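Local coordinates for cellulosomal scaffoldin adaptor protein B (Acetivibrio cellulolyticus, PDB 4U3S), which probably serves as an adaptor in cellulosome assembly, this part being its third type II cohesin domain, a module of the kind that binds dockerins of partner proteins, at residues Gly34-Ile39 with Asn90-Tyr95; Asn12-Gly17 with Phe118-Lys123. All coordinates share one frame; numbering follows the deposited sequence.

Contact 1: residues Gly34-Ile39 with Asn90-Tyr95; sequences GYQVNI and NLSRSY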
ATOM      1  N   GLY A  34       7.875  10.945  -4.796  1.00 16.38           N
ATOM      2  CA  GLY A  34       7.233  10.251  -3.675  1.00 15.95           C
ATOM      3  C   GLY A  34       8.089   9.199  -3.031  1.00 16.25           C
ATOM      4  O   GLY A  34       9.012   8.684  -3.653  1.00 17.86           O
ATOM      5  N   TYR A  35       7.779   8.888  -1.779  1.00 15.27           N
ATOM      6  CA  TYR A  35       8.501   7.865  -1.048  1.00 15.47           C
ATOM      7  C   TYR A  35       7.494   6.944  -0.349  1.00 15.83           C
ATOM      8  O   TYR A  35       6.394   7.368   0.017  1.00 15.78           O
ATOM      9  CB  TYR A  35       9.456   8.490   0.033  1.00 15.53           C
ATOM     10  CG  TYR A  35       8.710   8.989   1.247  1.00 14.68           C
ATOM     11  CD1 TYR A  35       8.228  10.286   1.292  1.00 15.82           C
ATOM     12  CD2 TYR A  35       8.382   8.130   2.303  1.00 14.99           C
ATOM     13  CE1 TYR A  35       7.469  10.718   2.359  1.00 15.52           C
ATOM     14  CE2 TYR A  35       7.597   8.546   3.355  1.00 15.17           C
ATOM     15  CZ  TYR A  35       7.154   9.844   3.391  1.00 15.55           C
ATOM     16  OH  TYR A  35       6.361  10.239   4.442  1.00 15.98           O
ATOM     17  N   GLN A  36       7.953   5.741  -0.064  1.00 15.50           N
ATOM     18  CA  GLN A  36       7.295   4.887   0.948  1.00 14.43           C
ATOM     19  C   GLN A  36       8.437   4.259   1.719  1.00 16.04           C
ATOM     20  O   GLN A  36       9.346   3.706   1.111  1.00 15.98           O
ATOM     21  CB  GLN A  36       6.392   3.830   0.313  1.00 15.21           C
ATOM     22  CG  GLN A  36       5.858   2.828   1.329  1.00 15.26           C
ATOM     23  CD  GLN A  36       4.853   1.834   0.761  1.00 15.78           C
ATOM     24  OE1 GLN A  36       4.725   1.681  -0.461  1.00 15.97           O
ATOM     25  NE2 GLN A  36       4.172   1.129   1.636  1.00 16.13           N
ATOM     26  N   VAL A  37       8.418   4.350   3.035  1.00 15.48           N
ATOM     27  CA  VAL A  37       9.452   3.728   3.852  1.00 15.65           C
ATOM     28  C   VAL A  37       8.864   2.933   4.991  1.00 16.36           C
ATOM     29  O   VAL A  37       7.795   3.268   5.531  1.00 16.62           O
ATOM     30  CB  VAL A  37      10.505   4.739   4.416  1.00 16.46           C
ATOM     31  CG1 VAL A  37      11.316   5.366   3.314  1.00 17.19           C
ATOM     32  CG2 VAL A  37       9.888   5.809   5.301  1.00 17.28           C
ATOM     33  N   ASN A  38       9.580   1.871   5.352  1.00 15.80           N
ATOM     34  CA  ASN A  38       9.214   0.987   6.426  1.00 15.73           C
ATOM     35  C   ASN A  38      10.302   1.074   7.496  1.00 16.88           C
ATOM     36  O   ASN A  38      11.477   0.863   7.225  1.00 17.07           O
ATOM     37  CB  ASN A  38       9.097  -0.427   5.873  1.00 15.11           C
ATOM     38  CG  ASN A  38       8.386  -1.362   6.815  1.00 16.45           C
ATOM     39  OD1 ASN A  38       7.146  -1.315   6.925  1.00 16.18           O
ATOM     40  ND2 ASN A  38       9.164  -2.210   7.520  1.00 17.11           N
ATOM     41  N   ILE A  39       9.899   1.347   8.724  1.00 16.74           N
ATOM     42  CA  ILE A  39      10.830   1.651   9.819  1.00 19.30           C
ATOM     43  C   ILE A  39      10.532   0.731  10.996  1.00 19.96           C
ATOM     44  O   ILE A  39       9.367   0.552  11.360  1.00 20.29           O
ATOM     45  CB  ILE A  39      10.665   3.107  10.249  1.00 19.89           C
ATOM     46  CG1 ILE A  39      11.129   4.050   9.125  1.00 20.37           C
ATOM     47  CG2 ILE A  39      11.414   3.391  11.538  1.00 22.64           C
ATOM     48  CD1 ILE A  39      10.724   5.497   9.352  1.00 23.96           C
ATOM     49  N   ASN A  90       5.019   2.384   8.755  1.00 16.30           N
ATOM     50  CA  ASN A  90       5.075   2.473   7.326  1.00 15.88           C
ATOM     51  C   ASN A  90       4.422   3.768   6.872  1.00 17.10           C
ATOM     52  O   ASN A  90       3.241   4.002   7.129  1.00 15.96           O
ATOM     53  CB  ASN A  90       4.403   1.271   6.706  1.00 16.89           C
ATOM     54  CG  ASN A  90       4.746   1.148   5.257  1.00 15.47           C
ATOM     55  OD1 ASN A  90       4.175   1.830   4.418  1.00 16.47           O
ATOM     56  ND2 ASN A  90       5.691   0.291   4.952  1.00 16.10           N
ATOM     57  N   LEU A  91       5.223   4.603   6.233  1.00 18.32           N
ATOM     58  CA  LEU A  91       4.881   5.990   5.920  1.00 19.20           C
ATOM     59  C   LEU A  91       5.023   6.189   4.433  1.00 16.98           C
ATOM     60  O   LEU A  91       5.940   5.660   3.827  1.00 18.14           O
ATOM     61  CB  LEU A  91       5.922   6.900   6.593  1.00 22.74           C
ATOM     62  CG  LEU A  91       6.367   6.619   8.025  1.00 31.14           C
ATOM     63  CD1 LEU A  91       7.578   7.448   8.375  1.00 36.02           C
ATOM     64  CD2 LEU A  91       5.194   7.034   8.884  1.00 32.94           C
ATOM     65  N   SER A  92       4.146   6.960   3.818  1.00 16.99           N
ATOM     66  CA  SER A  92       4.269   7.259   2.413  1.00 18.02           C
ATOM     67  C   SER A  92       3.692   8.646   2.103  1.00 18.85           C
ATOM     68  O   SER A  92       2.727   9.075   2.748  1.00 16.80           O
ATOM     69  CB  SER A  92       3.499   6.229   1.596  1.00 19.62           C
ATOM     70  OG  SER A  92       3.704   6.537   0.220  1.00 22.85           O
ATOM     71  N   ARG A  93       4.303   9.333   1.140  1.00 16.55           N
ATOM     72  CA  ARG A  93       3.742  10.579   0.610  1.00 16.49           C
ATOM     73  C   ARG A  93       4.172  10.720  -0.837  1.00 16.00           C
ATOM     74  O   ARG A  93       5.288  10.303  -1.195  1.00 16.67           O
ATOM     75  CB  ARG A  93       4.217  11.769   1.430  1.00 16.92           C
ATOM     76  CG  ARG A  93       3.550  13.088   1.118  1.00 16.82           C
ATOM     77  CD  ARG A  93       3.977  14.166   2.125  1.00 18.16           C
ATOM     78  NE  ARG A  93       3.390  15.444   1.725  1.00 17.58           N
ATOM     79  CZ  ARG A  93       2.273  15.969   2.219  1.00 17.96           C
ATOM     80  NH1 ARG A  93       1.609  15.370   3.190  1.00 17.83           N
ATOM     81  NH2 ARG A  93       1.804  17.104   1.727  1.00 18.87           N
ATOM     82  N   SER A  94       3.302  11.295  -1.674  1.00 15.42           N
ATOM     83  CA  SER A  94       3.575  11.360  -3.100  1.00 16.88           C
ATOM     84  C   SER A  94       2.679  12.381  -3.765  1.00 17.26           C
ATOM     85  O   SER A  94       1.668  12.771  -3.221  1.00 17.19           O
ATOM     86  CB  SER A  94       3.349   9.988  -3.752  1.00 17.75           C
ATOM     87  OG  SER A  94       1.978   9.553  -3.578  1.00 19.59           O
ATOM     88  N   TYR A  95       3.076  12.824  -4.944  1.00 16.20           N
ATOM     89  CA  TYR A  95       2.208  13.683  -5.747  1.00 17.62           C
ATOM     90  C   TYR A  95       1.364  12.817  -6.651  1.00 18.37           C
ATOM     91  O   TYR A  95       1.816  11.765  -7.108  1.00 20.49           O
ATOM     92  CB  TYR A  95       3.066  14.620  -6.590  1.00 17.06           C
ATOM     93  CG  TYR A  95       3.762  15.742  -5.845  1.00 16.16           C
ATOM     94  CD1 TYR A  95       3.088  16.515  -4.877  1.00 15.39           C
ATOM     95  CD2 TYR A  95       5.086  16.070  -6.109  1.00 16.80           C
ATOM     96  CE1 TYR A  95       3.720  17.561  -4.241  1.00 15.41           C
ATOM     97  CE2 TYR A  95       5.695  17.140  -5.458  1.00 16.37           C
ATOM     98  CZ  TYR A  95       5.001  17.882  -4.540  1.00 16.23           C
ATOM     99  OH  TYR A  95       5.612  18.943  -3.893  1.00 16.43           O
TER
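The amide of Asn90 joins Gln36 and Asn38, two residues on the neighbouring antiparallel strand whose side chains lie on the same face of the sheet. Its OD1 accepts from Gln36 NE2 at 2.9 Å, while its ND2 donates to Asn38 OD1 at 2.9 Å, nearly straight at 174° and on a lone pair in the carbonyl plane. With Asn90 CG anti to the backbone N (chi1 -165°), the amide turns toward the strand of Gln36 and Asn38, and bonds from both of its ends fix its rotation. The Gln36 amide stands almost perpendicular to it (89° between planes), and Gln36 OE1 goes on to bond the backbone of the partner protein chain. Further along this face, Ser92 OG donates to Tyr35 O at 2.8 Å, so this carbonyl is gripped twice, since Arg93 N also binds it.

Backbone bonds run in reciprocal pairs at Tyr35 with Arg93 and at Val37 with Leu91. Without a side chain, Gly34 lets its CA come within 3.9 Å of Ser94 CA.

Apolar contacts lie on the other face, that of Tyr35, Val37, Leu91 and Arg93. The Tyr35 ring lies across the adjacent strand, with Arg93 N 3.6 Å above its plane, offset toward the rim, and Leu91 CB at its edge. Tyr35 CE1 touches Arg93 CB at 3.5 Å, whereas the guanidinium leads away and bonds Leu69 O through NE. Leu91 CD1 meets Ile39 CD1 at 3.8 Å, and Val37 CG2 approaches Leu91 CD1 more loosely, at 4.2 Å. Tyr35 and Leu91 also pack on strand 111-120 of the opposing sheet. An apolar inner face backed by a polar outer one against another protein is the arrangement of the cohesin jelly-roll sandwich, consistent with a dockerin-binding sheet.

Contact 2: residues Asn12-Gly17 with Phe118-Lys123; sequences NTAEVG and FKALQK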
ATOM      1  N   ASN A  12      20.316  12.499  19.887  1.00 33.42           N
ATOM      2  CA  ASN A  12      20.614  11.063  19.898  1.00 35.11           C
ATOM      3  C   ASN A  12      20.699  10.502  21.309  1.00 36.67           C
ATOM      4  O   ASN A  12      21.121   9.364  21.520  1.00 36.48           O
ATOM      5  CB  ASN A  12      21.897  10.767  19.111  1.00 39.60           C
ATOM      6  CG  ASN A  12      23.138  11.317  19.785  1.00 41.75           C
ATOM      7  OD1 ASN A  12      23.072  12.291  20.539  1.00 44.48           O
ATOM      8  ND2 ASN A  12      24.279  10.690  19.529  1.00 49.10           N
ATOM      9  N   THR A  13      20.318  11.323  22.278  1.00 38.35           N
ATOM     10  CA  THR A  13      20.165  10.895  23.653  1.00 41.18           C
ATOM     11  C   THR A  13      18.847  11.474  24.175  1.00 42.91           C
ATOM     12  O   THR A  13      18.423  12.557  23.751  1.00 43.81           O
ATOM     13  CB  THR A  13      21.359  11.348  24.522  1.00 46.09           C
ATOM     14  OG1 THR A  13      21.584  12.762  24.381  1.00 49.23           O
ATOM     15  CG2 THR A  13      22.621  10.592  24.116  1.00 46.36           C
ATOM     16  N   ALA A  14      18.172  10.738  25.048  1.00 42.03           N
ATOM     17  CA  ALA A  14      16.884  11.175  25.562  1.00 42.59           C
ATOM     18  C   ALA A  14      16.545  10.495  26.883  1.00 42.35           C
ATOM     19  O   ALA A  14      16.700   9.288  27.027  1.00 40.39           O
ATOM     20  CB  ALA A  14      15.790  10.905  24.538  1.00 42.68           C
ATOM     21  N   GLU A  15      16.096  11.283  27.860  1.00 41.80           N
ATOM     22  CA  GLU A  15      15.481  10.711  29.043  1.00 41.71           C
ATOM     23  C   GLU A  15      14.073  10.217  28.749  1.00 41.09           C
ATOM     24  O   GLU A  15      13.434  10.655  27.781  1.00 40.50           O
ATOM     25  CB  GLU A  15      15.396  11.743  30.149  1.00 44.50           C
ATOM     26  CG  GLU A  15      16.620  11.826  31.019  1.00 45.92           C
ATOM     27  CD  GLU A  15      16.413  12.814  32.151  1.00 48.11           C
ATOM     28  OE1 GLU A  15      15.270  13.301  32.339  1.00 49.96           O
ATOM     29  OE2 GLU A  15      17.388  13.131  32.850  1.00 47.67           O
ATOM     30  N   VAL A  16      13.605   9.312  29.603  1.00 40.63           N
ATOM     31  CA  VAL A  16      12.220   8.851  29.599  1.00 41.45           C
ATOM     32  C   VAL A  16      11.268  10.057  29.582  1.00 41.60           C
ATOM     33  O   VAL A  16      11.370  10.937  30.436  1.00 44.18           O
ATOM     34  CB  VAL A  16      11.929   7.978  30.835  1.00 43.12           C
ATOM     35  CG1 VAL A  16      10.452   7.615  30.937  1.00 43.39           C
ATOM     36  CG2 VAL A  16      12.793   6.728  30.814  1.00 43.98           C
ATOM     37  N   GLY A  17      10.392  10.116  28.576  1.00 37.43           N
ATOM     38  CA  GLY A  17       9.392  11.169  28.473  1.00 37.24           C
ATOM     39  C   GLY A  17       9.780  12.244  27.481  1.00 38.02           C
ATOM     40  O   GLY A  17       8.950  13.054  27.083  1.00 39.00           O
ATOM     41  N   PHE A 118       9.669  10.082  18.429  1.00 22.25           N
ATOM     42  CA  PHE A 118       9.820   8.935  19.322  1.00 23.60           C
ATOM     43  C   PHE A 118      10.006   9.414  20.770  1.00 26.96           C
ATOM     44  O   PHE A 118      10.963  10.142  21.085  1.00 26.93           O
ATOM     45  CB  PHE A 118      11.007   8.081  18.914  1.00 24.43           C
ATOM     46  CG  PHE A 118      10.801   7.326  17.624  1.00 23.72           C
ATOM     47  CD1 PHE A 118       9.927   6.242  17.568  1.00 24.11           C
ATOM     48  CD2 PHE A 118      11.480   7.685  16.468  1.00 24.07           C
ATOM     49  CE1 PHE A 118       9.741   5.535  16.383  1.00 23.80           C
ATOM     50  CE2 PHE A 118      11.283   6.996  15.295  1.00 25.34           C
ATOM     51  CZ  PHE A 118      10.434   5.901  15.254  1.00 22.52           C
ATOM     52  N   LYS A 119       9.095   9.018  21.649  1.00 27.03           N
ATOM     53  CA  LYS A 119       9.213   9.349  23.064  1.00 30.53           C
ATOM     54  C   LYS A 119       9.852   8.171  23.765  1.00 28.80           C
ATOM     55  O   LYS A 119       9.454   7.025  23.569  1.00 29.13           O
ATOM     56  CB  LYS A 119       7.853   9.656  23.675  1.00 32.57           C
ATOM     57  CG  LYS A 119       7.949   9.945  25.153  1.00 37.72           C
ATOM     58  CD  LYS A 119       6.599   9.976  25.821  1.00 42.95           C
ATOM     59  CE  LYS A 119       5.896  11.293  25.588  1.00 44.40           C
ATOM     60  NZ  LYS A 119       4.780  11.417  26.555  1.00 46.02           N
ATOM     61  N   ALA A 120      10.877   8.445  24.556  1.00 31.26           N
ATOM     62  CA  ALA A 120      11.566   7.393  25.284  1.00 32.67           C
ATOM     63  C   ALA A 120      10.717   6.841  26.425  1.00 33.30           C
ATOM     64  O   ALA A 120      10.183   7.593  27.240  1.00 34.62           O
ATOM     65  CB  ALA A 120      12.901   7.900  25.804  1.00 33.85           C
ATOM     66  N   LEU A 121      10.568   5.523  26.447  1.00 33.30           N
ATOM     67  CA  LEU A 121       9.877   4.815  27.524  1.00 36.25           C
ATOM     68  C   LEU A 121      10.895   4.286  28.501  1.00 38.14           C
ATOM     69  O   LEU A 121      10.630   4.229  29.692  1.00 39.55           O
ATOM     70  CB  LEU A 121       9.084   3.630  26.970  1.00 35.40           C
ATOM     71  CG  LEU A 121       8.086   3.985  25.866  1.00 34.04           C
ATOM     72  CD1 LEU A 121       7.441   2.723  25.314  1.00 34.85           C
ATOM     73  CD2 LEU A 121       7.035   4.956  26.392  1.00 33.13           C
ATOM     74  N   GLN A 122      12.043   3.857  27.973  1.00 37.28           N
ATOM     75  CA  GLN A 122      13.172   3.425  28.782  1.00 41.21           C
ATOM     76  C   GLN A 122      14.416   4.120  28.276  1.00 41.81           C
ATOM     77  O   GLN A 122      14.471   4.585  27.137  1.00 38.53           O
ATOM     78  CB  GLN A 122      13.418   1.928  28.661  1.00 41.52           C
ATOM     79  CG  GLN A 122      12.244   1.002  28.924  1.00 41.57           C
ATOM     80  CD  GLN A 122      12.664  -0.452  28.723  1.00 44.59           C
ATOM     81  OE1 GLN A 122      13.541  -0.960  29.430  1.00 49.00           O
ATOM     82  NE2 GLN A 122      12.070  -1.116  27.749  1.00 44.67           N
ATOM     83  N   LYS A 123      15.433   4.128  29.122  1.00 45.42           N
ATOM     84  CA  LYS A 123      16.669   4.837  28.865  1.00 50.74           C
ATOM     85  C   LYS A 123      17.681   4.059  27.993  1.00 48.67           C
ATOM     86  O   LYS A 123      18.614   4.654  27.463  1.00 54.59           O
ATOM     87  CB  LYS A 123      17.291   5.182  30.227  1.00 55.10           C
ATOM     88  CG  LYS A 123      18.577   5.975  30.192  1.00 65.53           C
ATOM     89  CD  LYS A 123      18.417   7.282  29.442  1.00 69.68           C
ATOM     90  CE  LYS A 123      19.675   8.114  29.581  1.00 73.12           C
ATOM     91  NZ  LYS A 123      19.532   9.391  28.849  1.00 73.20           N
TER
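Gly17 N donates to Ala120 O at 2.9 Å, the stronger of the two hydrogen bonds between residues 12-17 and 118-123. The bond is moderately bent (152° at the hydrogen), and the donor is tilted from the carbonyl plane. The same oxygen also receives a CA-H contact from Val16 CA at 3.4 Å, so successive residues of the loop close on one carbonyl. A second, weak hydrogen bond runs from Lys123 NZ to Ala14 O at 3.4 Å. The lysine leaves its backbone with CG anti to N and then bends at chi2 (57°), which brings its ammonium end back over the loop. Asn166 joins both partners, donating to Ala14 O through ND2 and receiving a weak bond from Lys123 NZ at OD1. The Glu15 carboxylate lies near this ammonium group without touching it.

In the cohesin jelly roll, residues 12-17 belong to the connection between antiparallel strands 4-9 and 19-27, and they meet strand 111-120 where it runs out into its following loop. Pairing of strands 19-27 and 111-120 extends to this end through backbone bonding of Ala120 with Gln18. Val16 and Gly17 have backbone angles like those of the central pair of a type II turn, the glycine having positive phi.

Around these bonds the packing is made mostly by aliphatic groups against backbone. The Ala120 methyl points into the loop, 3.4 Å from Glu15 O and 4.4 Å from Ala14 CB. Val16 straddles Leu121 O with its two branches, CG2 at 3.5 Å and CG1 at 3.6 Å. The aliphatic part of Lys119 lies alongside Gly17, with CG 3.7 Å from Gly17 C.

In the fold
Contact 1 is an almost wholly buried pairing of two long strands near the middle of the domain, whereas contact 2 lies at one end of the sandwich and is only partly buried; their centres are about 25 Å apart. They belong to different sheets: contact 1 to the one carrying strands 32-40 and 88-95, contact 2 to the other, where a loop meets the end of strand 111-120. That strand connects them, since its earlier part packs against Tyr35 and Leu91. Chemistry follows place: regular backbone pairing, side-chain amides and an apolar face in contact 1, against a single good backbone bond, a weak lysine bond and small aliphatic touches in contact 2. Only contact 1 meets the partner protein.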